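PDB 6NOR: putative NAD dependent dehydrogenase, which binds NAD and probably acts as an oxidoreductase of the GFO/IDH/MocA family in the making of the antibiotic gentamicin. Local coordinates for residues G36-E41 with W305-N310; V203-W208 with E259-E264; V282-Y285 with K289-A292; D317-D322 with P329-P334. One frame throughout, in Å; residues are numbered along the deposited sequence.

Contact 1. Residues G36-E41 with W305-N310; sequences GGVHAE and WEWIRN
Val38, on the first helix of the NAD-binding Rossmann fold, meets Trp307 and Ile308 of the short helix 307-310 and shows how a dinucleotide-binding helix can be covered by chain from far along the sequence. The touching is apolar and divided between the two methyl groups of the valine. CG2 approaches the six-membered end of the indole obliquely and lies 4.0 Å from Trp307 CH2. CG1, which stands trans to the backbone N (chi1 177°), turns instead to the isoleucine, with Val38 CG1 4.2 Å from Ile308 CG2; these two side chains run past each other in opposite directions. Ile308 CG1 also lies over the centre of the Trp307 ring, 3.5 Å above its plane, and Trp294 packs edge-to-face with the same indole. The tryptophan also touches Phe34, a residue of the NAD site, and its side chain lies about 7 Å from the bound dinucleotide.

Polar groups frame this apolar patch. Glu41 reaches along the edge of the contact and brings Glu41 OE2 to 4.3 Å from Ile308 CD1, while His39, on a different side of its helix, is hydrogen-bonded to Glu115 and Asp317. Glu306 occupies the N-cap position of helix 307-310 and forms a salt bridge with Arg309 of a second subunit, and the reciprocal pair is made too. Within 305-310, Asn310 ND2 reaches back to Trp305 O over 3.0 Å, meeting the oxygen from above its carbonyl plane, 38° out of it.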
# COMPACT_ATOMS: atom_id res chain seq x y z
N GLY A 36 3.16 29.92 15.39
CA GLY A 36 3.56 30.39 16.70
C GLY A 36 2.95 29.53 17.80
O GLY A 36 3.57 29.30 18.83
N GLY A 37 1.75 29.04 17.57
CA GLY A 37 1.14 28.10 18.50
C GLY A 37 1.86 26.76 18.58
O GLY A 37 2.10 26.24 19.66
N VAL A 38 2.19 26.19 17.43
CA VAL A 38 2.94 24.93 17.38
C VAL A 38 4.26 25.04 18.13
O VAL A 38 4.62 24.15 18.91
CB VAL A 38 3.23 24.49 15.93
CG1 VAL A 38 4.08 23.20 15.91
CG2 VAL A 38 1.94 24.31 15.16
N HIS A 39 4.98 26.13 17.89
CA HIS A 39 6.27 26.32 18.53
C HIS A 39 6.10 26.52 20.03
O HIS A 39 6.87 25.98 20.83
CB HIS A 39 7.02 27.51 17.94
CG HIS A 39 7.65 27.23 16.62
ND1 HIS A 39 8.68 26.32 16.48
CD2 HIS A 39 7.44 27.75 15.39
CE1 HIS A 39 9.07 26.29 15.22
NE2 HIS A 39 8.33 27.15 14.54
N ALA A 40 5.09 27.29 20.41
CA ALA A 40 4.76 27.49 21.83
C ALA A 40 4.49 26.17 22.52
O ALA A 40 4.88 25.97 23.67
CB ALA A 40 3.56 28.41 21.98
N GLU A 41 3.81 25.27 21.81
CA GLU A 41 3.50 23.97 22.38
C GLU A 41 4.74 23.09 22.44
O GLU A 41 4.94 22.37 23.40
CB GLU A 41 2.39 23.27 21.59
CG GLU A 41 2.28 21.79 21.90
CD GLU A 41 0.88 21.25 21.77
OE1 GLU A 41 0.62 20.16 22.33
OE2 GLU A 41 0.04 21.91 21.11
N TRP A 305 -0.91 10.19 13.22
CA TRP A 305 -0.62 10.14 14.65
C TRP A 305 0.61 11.01 14.90
O TRP A 305 1.47 11.12 14.04
CB TRP A 305 -0.40 8.70 15.15
CG TRP A 305 0.65 7.95 14.38
CD1 TRP A 305 0.47 7.29 13.19
CD2 TRP A 305 2.01 7.73 14.76
NE1 TRP A 305 1.66 6.71 12.80
CE2 TRP A 305 2.61 6.97 13.74
CE3 TRP A 305 2.79 8.12 15.86
CZ2 TRP A 305 3.95 6.59 13.79
CZ3 TRP A 305 4.12 7.76 15.90
CH2 TRP A 305 4.69 7.00 14.87
N GLU A 306 0.67 11.63 16.08
CA GLU A 306 1.76 12.53 16.48
C GLU A 306 2.26 13.44 15.37
O GLU A 306 3.45 13.44 15.06
CB GLU A 306 2.92 11.71 17.05
CG GLU A 306 2.66 11.16 18.44
CD GLU A 306 3.89 10.56 19.12
OE1 GLU A 306 4.87 10.20 18.44
OE2 GLU A 306 3.88 10.45 20.36
N TRP A 307 1.37 14.23 14.80
CA TRP A 307 1.73 14.98 13.60
C TRP A 307 2.84 16.00 13.85
O TRP A 307 3.66 16.24 12.99
CB TRP A 307 0.48 15.64 12.99
CG TRP A 307 -0.08 16.82 13.69
CD1 TRP A 307 -1.08 16.83 14.63
CD2 TRP A 307 0.28 18.19 13.49
NE1 TRP A 307 -1.33 18.12 15.04
CE2 TRP A 307 -0.52 18.97 14.34
CE3 TRP A 307 1.21 18.82 12.66
CZ2 TRP A 307 -0.41 20.36 14.41
CZ3 TRP A 307 1.32 20.20 12.72
CH2 TRP A 307 0.52 20.95 13.60
N ILE A 308 2.89 16.56 15.06
CA ILE A 308 3.91 17.55 15.37
C ILE A 308 5.29 16.93 15.48
O ILE A 308 6.23 17.39 14.84
CB ILE A 308 3.59 18.28 16.67
CG1 ILE A 308 2.28 19.05 16.53
CG2 ILE A 308 4.71 19.22 17.02
CD1 ILE A 308 1.91 19.90 17.76
N ARG A 309 5.42 15.89 16.28
CA ARG A 309 6.68 15.18 16.36
C ARG A 309 7.09 14.55 15.03
O ARG A 309 8.24 14.59 14.63
CB ARG A 309 6.61 14.10 17.43
CG ARG A 309 7.94 13.47 17.75
CD ARG A 309 7.78 12.37 18.81
NE ARG A 309 9.10 11.99 19.29
CZ ARG A 309 9.93 11.18 18.66
NH1 ARG A 309 9.57 10.62 17.51
NH2 ARG A 309 11.12 10.91 19.17
N ASN A 310 6.14 13.96 14.33
CA ASN A 310 6.46 13.28 13.10
C ASN A 310 6.80 14.23 11.96
O ASN A 310 7.48 13.83 11.03
CB ASN A 310 5.33 12.35 12.71
CG ASN A 310 5.42 11.02 13.41
OD1 ASN A 310 6.51 10.58 13.73
ND2 ASN A 310 4.30 10.36 13.64

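Contact 2. Residues V203-W208 with E259-E264; sequences VELCRW and EQLTVE
Leu205 projects from helix 199-209 onto the sheet strand 260-267, where its methyl group CD1 meets two residues at once. The contact is wholly apolar. Leu205 CD1 lies 4.2 Å from Leu261 CD1 and, two residues further along the strand, Leu205 CD1 is 4.4 Å from Val263 CG2. Alternation along the strand explains the pairing: Thr262, between the two, points away from the helix. Leu261 gets its methyl group there with CG anti to the backbone N (chi1 179°), although its CB does not aim straight at the helix. Phe151 of helix 149-157 packs against Leu205, Leu261 and Val263 alike, so a third element shares this buried cluster.

Hydrogen bonding belongs to the surroundings. Backbone bonds tie the strand to its neighbours on both flanks, Leu261 to Leu276 and Val263 to Ala274 on one, Gln260 to Arg175 and Thr262 to Ala173 on the other. On the helix, Glu204 is bonded to His141 and Arg207 forms a salt bridge with Asp336. A helix resting on one face of a large mixed beta-sheet, here through Leu205, is the arrangement of the C-terminal domain of the GFO/IDH/MocA family.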
# COMPACT_ATOMS: atom_id res chain seq x y z
N VAL A 203 12.86 21.87 -1.78
CA VAL A 203 14.24 22.13 -2.19
C VAL A 203 15.21 21.75 -1.08
O VAL A 203 16.24 21.16 -1.35
CB VAL A 203 14.44 23.58 -2.61
CG1 VAL A 203 15.91 23.85 -2.82
CG2 VAL A 203 13.68 23.86 -3.91
N GLU A 204 14.88 22.06 0.16
CA GLU A 204 15.77 21.69 1.25
C GLU A 204 15.90 20.15 1.35
O GLU A 204 17.01 19.63 1.48
CB GLU A 204 15.27 22.28 2.58
CG GLU A 204 16.28 22.17 3.73
CD GLU A 204 15.92 23.01 4.97
OE1 GLU A 204 14.76 23.48 5.08
OE2 GLU A 204 16.80 23.21 5.85
N LEU A 205 14.77 19.44 1.25
CA LEU A 205 14.77 17.97 1.29
C LEU A 205 15.57 17.36 0.15
O LEU A 205 16.35 16.46 0.39
CB LEU A 205 13.35 17.43 1.24
CG LEU A 205 12.61 17.64 2.55
CD1 LEU A 205 11.10 17.45 2.38
CD2 LEU A 205 13.17 16.71 3.63
N CYS A 206 15.39 17.87 -1.07
CA CYS A 206 16.18 17.40 -2.22
C CYS A 206 17.68 17.49 -2.00
O CYS A 206 18.39 16.49 -2.15
CB CYS A 206 15.85 18.18 -3.48
SG CYS A 206 14.48 17.60 -4.46
N ARG A 207 18.18 18.69 -1.70
CA ARG A 207 19.60 18.92 -1.40
C ARG A 207 20.12 17.93 -0.40
O ARG A 207 21.13 17.28 -0.60
CB ARG A 207 19.82 20.30 -0.78
CG ARG A 207 19.80 21.45 -1.68
CD ARG A 207 20.16 22.70 -0.88
NE ARG A 207 21.61 22.91 -0.73
CZ ARG A 207 22.22 23.05 0.43
NH1 ARG A 207 21.53 22.98 1.56
NH2 ARG A 207 23.52 23.26 0.48
N TRP A 208 19.41 17.87 0.71
CA TRP A 208 19.80 17.12 1.88
C TRP A 208 19.87 15.64 1.59
O TRP A 208 20.84 14.98 1.94
CB TRP A 208 18.82 17.40 3.00
CG TRP A 208 18.99 16.59 4.24
CD1 TRP A 208 20.10 16.53 5.05
CD2 TRP A 208 17.99 15.78 4.87
NE1 TRP A 208 19.85 15.71 6.12
CE2 TRP A 208 18.56 15.25 6.04
CE3 TRP A 208 16.67 15.45 4.54
CZ2 TRP A 208 17.85 14.40 6.88
CZ3 TRP A 208 15.97 14.61 5.39
CH2 TRP A 208 16.56 14.09 6.54
N GLU A 259 -3.05 16.50 2.69
CA GLU A 259 -1.62 16.73 2.54
C GLU A 259 -0.84 15.50 2.05
O GLU A 259 -1.04 14.39 2.53
CB GLU A 259 -1.06 17.18 3.88
CG GLU A 259 -0.06 18.30 3.81
CD GLU A 259 0.28 18.82 5.19
OE1 GLU A 259 1.15 19.72 5.29
OE2 GLU A 259 -0.31 18.32 6.18
N GLN A 260 0.06 15.71 1.08
CA GLN A 260 0.96 14.66 0.62
C GLN A 260 2.40 15.15 0.71
O GLN A 260 2.72 16.24 0.24
CB GLN A 260 0.68 14.23 -0.83
CG GLN A 260 -0.71 13.81 -1.21
CD GLN A 260 -0.82 13.49 -2.70
OE1 GLN A 260 0.19 13.39 -3.39
NE2 GLN A 260 -2.03 13.33 -3.20
N LEU A 261 3.29 14.35 1.27
CA LEU A 261 4.70 14.69 1.24
C LEU A 261 5.54 13.43 1.07
O LEU A 261 5.58 12.58 1.95
CB LEU A 261 5.11 15.49 2.51
CG LEU A 261 6.58 15.90 2.63
CD1 LEU A 261 7.13 16.54 1.35
CD2 LEU A 261 6.86 16.82 3.85
N THR A 262 6.22 13.33 -0.05
CA THR A 262 7.05 12.16 -0.35
C THR A 262 8.46 12.52 -0.86
O THR A 262 8.69 13.55 -1.50
CB THR A 262 6.39 11.24 -1.39
OG1 THR A 262 6.32 11.92 -2.64
CG2 THR A 262 4.96 10.80 -0.97
N VAL A 263 9.39 11.62 -0.59
CA VAL A 263 10.77 11.75 -0.99
C VAL A 263 11.21 10.47 -1.68
O VAL A 263 10.94 9.38 -1.20
CB VAL A 263 11.69 12.02 0.20
CG1 VAL A 263 13.12 12.14 -0.28
CG2 VAL A 263 11.28 13.29 0.93
N GLU A 264 11.89 10.62 -2.81
CA GLU A 264 12.35 9.49 -3.59
C GLU A 264 13.78 9.75 -4.05
O GLU A 264 14.08 10.79 -4.61
CB GLU A 264 11.42 9.28 -4.78
CG GLU A 264 11.67 8.09 -5.65
CD GLU A 264 10.70 8.07 -6.84
OE1 GLU A 264 10.33 6.97 -7.31
OE2 GLU A 264 10.30 9.17 -7.31

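Contact 3. Residues V282-Y285 with K289-A292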
# COMPACT_ATOMS: atom_id res chain seq x y z
N VAL A 282 -1.83 3.75 9.58
CA VAL A 282 -3.16 3.66 10.17
C VAL A 282 -4.21 3.88 9.10
O VAL A 282 -4.12 4.81 8.32
CB VAL A 282 -3.35 4.69 11.30
CG1 VAL A 282 -4.74 4.60 11.90
CG2 VAL A 282 -2.32 4.49 12.36
N GLU A 283 -5.22 3.01 9.05
CA GLU A 283 -6.32 3.19 8.10
C GLU A 283 -7.68 3.13 8.80
O GLU A 283 -7.87 2.41 9.77
CB GLU A 283 -6.24 2.15 7.00
CG GLU A 283 -6.69 2.65 5.67
CD GLU A 283 -6.55 1.62 4.58
OE1 GLU A 283 -5.98 0.54 4.86
OE2 GLU A 283 -7.00 1.89 3.45
N ALA A 284 -8.62 3.91 8.30
CA ALA A 284 -9.94 3.89 8.89
C ALA A 284 -11.02 4.11 7.86
O ALA A 284 -10.79 4.69 6.82
CB ALA A 284 -10.04 4.93 9.97
N TYR A 285 -12.21 3.60 8.15
CA TYR A 285 -13.36 3.90 7.33
C TYR A 285 -14.52 4.17 8.24
O TYR A 285 -14.66 3.52 9.26
CB TYR A 285 -13.69 2.74 6.36
CG TYR A 285 -14.97 3.03 5.60
CD1 TYR A 285 -16.21 2.66 6.12
CD2 TYR A 285 -14.94 3.72 4.40
CE1 TYR A 285 -17.38 2.96 5.46
CE2 TYR A 285 -16.10 4.02 3.72
CZ TYR A 285 -17.33 3.64 4.26
OH TYR A 285 -18.50 3.94 3.62
N LYS A 289 -18.81 9.99 10.55
CA LYS A 289 -17.57 10.75 10.60
C LYS A 289 -16.75 10.40 11.82
O LYS A 289 -17.30 10.03 12.84
CB LYS A 289 -17.85 12.26 10.58
CG LYS A 289 -18.63 12.78 11.77
CD LYS A 289 -18.69 14.31 11.72
CE LYS A 289 -19.49 14.90 12.88
NZ LYS A 289 -18.76 14.80 14.18
N PHE A 290 -15.43 10.50 11.72
CA PHE A 290 -14.58 10.38 12.90
C PHE A 290 -14.40 11.75 13.50
O PHE A 290 -13.88 12.65 12.86
CB PHE A 290 -13.21 9.78 12.55
CG PHE A 290 -13.22 8.28 12.39
CD1 PHE A 290 -13.14 7.46 13.49
CD2 PHE A 290 -13.29 7.71 11.14
CE1 PHE A 290 -13.14 6.08 13.34
CE2 PHE A 290 -13.28 6.33 10.98
CZ PHE A 290 -13.21 5.52 12.08
N GLY A 291 -14.84 11.92 14.73
CA GLY A 291 -14.71 13.19 15.42
C GLY A 291 -13.28 13.69 15.56
O GLY A 291 -13.00 14.88 15.38
N ALA A 292 -12.35 12.79 15.88
CA ALA A 292 -11.00 13.23 16.21
C ALA A 292 -10.09 13.27 15.00
O ALA A 292 -8.88 13.19 15.14
CB ALA A 292 -10.40 12.33 17.28
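Phe290 brings the far end of its ring to the strand 282-286, touching a methyl group and a carbonyl oxygen of adjacent residues. Ala284 CB lies 3.7 Å from Phe290 CE2, approaching the ring obliquely. At the ring edge, near its plane, Tyr285 O is 3.6 Å from Phe290 CE2 and almost as near to CZ, so the slightly positive rim of the ring faces the oxygen. The phenyl group reaches the strand because its CG stands opposite the carbonyl carbon, beside the backbone N (chi1 -79°). Replacing Phe290 by an alanine would probably open a gap beside Ala284 and deprive the Tyr285 carbonyl of the ring edge that borders it.

Further out, backbone hydrogen bonds link Ala284 to Leu301 and Phe290 to Asn297, and the ring of Phe290 touches Leu301. The CB of Tyr285 heads away from the 289-292 segment; its OH is hydrogen-bonded to Asn287 and its ring meets that of Trp300. Gly291 N is bonded to Asp160 of a second subunit, against whose Ala163 Phe290 packs. Strand 282-286 pairs antiparallel with a strand of that same subunit, extending its sheet across the interface, while the loop carrying Phe290 returns beside it on the way to helix 307-310.

Contact 4. Residues D317-D322 with P329-P334; sequences DRQVVD and PMTHTP
Met330 opens the contact as the segment 329-334 passes helix 313-326. Its side chain runs beside the helix: Met330 CG lies 4.1 Å from Gln319 O, and beyond it a bend at the sulfur (chi3 82°) turns the terminal methyl group toward Val320. There Met330 CE meets Val320 CG2 at 3.5 Å, the two side chains crossing at a slant. The valine CB aims away from the segment, yet its CG2 branch, lying beside the backbone N, is within reach of the methionine. Both residues also touch Ala140 of strand 139-141, an outer strand of the parallel Rossmann sheet, which places the turn between helices 313-326 and 334-353 against the edge of the nucleotide-binding domain.

Thr331 follows at the more exposed margin. Its hydroxyl lies 3.8 Å from the amide oxygen, Thr331 OG1 to Gln319 OE1, a proximity of polar atoms too long to count as a bond. The glutamine chain reaches it extended beyond CG, and it packs on Tyr147 and Arg328 as well. Thr331 CG2 rests over one face of the next residue's ring, 3.5 Å above the plane of His332 and offset toward its rim. His332 itself turns to other partners, with ND1 hydrogen-bonded to Lys212 and its ring edge-to-face with both Tyr147 and Trp208. Thr333 sits at the N-cap position of helix 334-353, and its backbone N is hydrogen-bonded to Asp336.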
# COMPACT_ATOMS: atom_id res chain seq x y z
N ASP A 317 13.33 22.06 17.27
CA ASP A 317 13.35 22.99 18.38
C ASP A 317 14.23 22.50 19.52
O ASP A 317 14.79 23.30 20.24
CB ASP A 317 11.94 23.27 18.85
CG ASP A 317 11.17 24.11 17.86
OD1 ASP A 317 11.63 24.18 16.70
OD2 ASP A 317 10.13 24.70 18.22
N ARG A 318 14.39 21.20 19.67
CA ARG A 318 15.29 20.72 20.69
C ARG A 318 16.72 21.04 20.29
O ARG A 318 17.52 21.47 21.10
CB ARG A 318 15.15 19.22 20.92
CG ARG A 318 16.03 18.74 22.07
CD ARG A 318 16.06 17.24 22.19
NE ARG A 318 14.73 16.65 22.27
CZ ARG A 318 14.25 15.76 21.40
NH1 ARG A 318 15.01 15.36 20.38
NH2 ARG A 318 13.03 15.26 21.55
N GLN A 319 17.04 20.86 19.03
CA GLN A 319 18.38 21.14 18.57
C GLN A 319 18.70 22.63 18.53
O GLN A 319 19.84 23.02 18.71
CB GLN A 319 18.60 20.52 17.21
CG GLN A 319 18.68 19.04 17.31
CD GLN A 319 19.21 18.41 16.06
OE1 GLN A 319 20.07 18.97 15.38
NE2 GLN A 319 18.69 17.23 15.74
N VAL A 320 17.69 23.46 18.30
CA VAL A 320 17.91 24.90 18.35
C VAL A 320 18.21 25.37 19.79
O VAL A 320 19.15 26.11 20.03
CB VAL A 320 16.70 25.65 17.81
CG1 VAL A 320 16.80 27.10 18.14
CG2 VAL A 320 16.61 25.45 16.29
N VAL A 321 17.42 24.89 20.73
CA VAL A 321 17.65 25.15 22.13
C VAL A 321 19.01 24.61 22.62
O VAL A 321 19.70 25.27 23.38
CB VAL A 321 16.52 24.58 22.98
CG1 VAL A 321 16.86 24.66 24.47
CG2 VAL A 321 15.22 25.32 22.67
N ASP A 322 19.40 23.42 22.15
CA ASP A 322 20.72 22.88 22.47
C ASP A 322 21.83 23.79 21.94
O ASP A 322 22.87 23.91 22.56
CB ASP A 322 20.91 21.47 21.90
CG ASP A 322 20.00 20.43 22.56
OD1 ASP A 322 19.46 20.67 23.67
OD2 ASP A 322 19.83 19.34 21.96
N PRO A 329 26.69 22.68 17.94
CA PRO A 329 26.59 23.21 16.57
C PRO A 329 25.49 22.52 15.79
O PRO A 329 25.29 21.32 15.92
CB PRO A 329 27.96 22.91 15.98
CG PRO A 329 28.46 21.74 16.75
CD PRO A 329 27.94 21.93 18.15
N MET A 330 24.75 23.28 15.00
CA MET A 330 23.60 22.70 14.33
C MET A 330 23.96 21.97 13.04
O MET A 330 24.94 22.29 12.37
CB MET A 330 22.55 23.77 14.04
CG MET A 330 21.73 24.13 15.27
SD MET A 330 20.71 25.56 15.01
CE MET A 330 19.35 24.81 14.17
N THR A 331 23.17 20.96 12.73
CA THR A 331 23.29 20.21 11.50
C THR A 331 22.95 21.08 10.29
O THR A 331 23.64 21.05 9.28
CB THR A 331 22.35 19.01 11.52
OG1 THR A 331 22.64 18.22 12.68
CG2 THR A 331 22.47 18.20 10.23
N HIS A 332 21.89 21.85 10.43
CA HIS A 332 21.42 22.72 9.36
C HIS A 332 21.64 24.19 9.72
O HIS A 332 21.14 24.69 10.72
CB HIS A 332 19.97 22.39 9.07
CG HIS A 332 19.74 20.93 8.85
ND1 HIS A 332 20.03 20.30 7.66
CD2 HIS A 332 19.27 19.96 9.68
CE1 HIS A 332 19.75 19.02 7.76
NE2 HIS A 332 19.29 18.78 8.98
N THR A 333 22.40 24.87 8.88
CA THR A 333 22.95 26.18 9.20
C THR A 333 22.43 27.24 8.25
O THR A 333 21.76 26.92 7.27
CB THR A 333 24.47 26.16 9.12
OG1 THR A 333 24.86 25.91 7.77
CG2 THR A 333 25.03 25.06 10.02
N PRO A 334 22.73 28.52 8.53
CA PRO A 334 22.33 29.58 7.59
C PRO A 334 22.86 29.40 6.17
O PRO A 334 22.23 29.89 5.25
CB PRO A 334 22.91 30.83 8.24
CG PRO A 334 22.79 30.53 9.71
CD PRO A 334 23.16 29.09 9.83

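How the contacts relate
From the N terminus, the chain first enters contact 1 on helix 34-44 and closes it at 305-310, 264 residues on from the end of 36-41, so this contact joins the start of the Rossmann domain to the short helix 307-310, which follows strand 282-286. Contacts 2 and 3 nest inside it, one after the other: the first ties helix 199-209 to the mixed sheet, the second folds a short turn after strand 282-286 at a subunit interface. Contact 4 comes after contact 1 has closed, a short local loop between helices 313-326 and 334-353. No loops cross. Contact 1 touches contact 3 through Trp305 and Val282; contact 4 adjoins contact 1 at His39 and Asp317 and also borders contact 2.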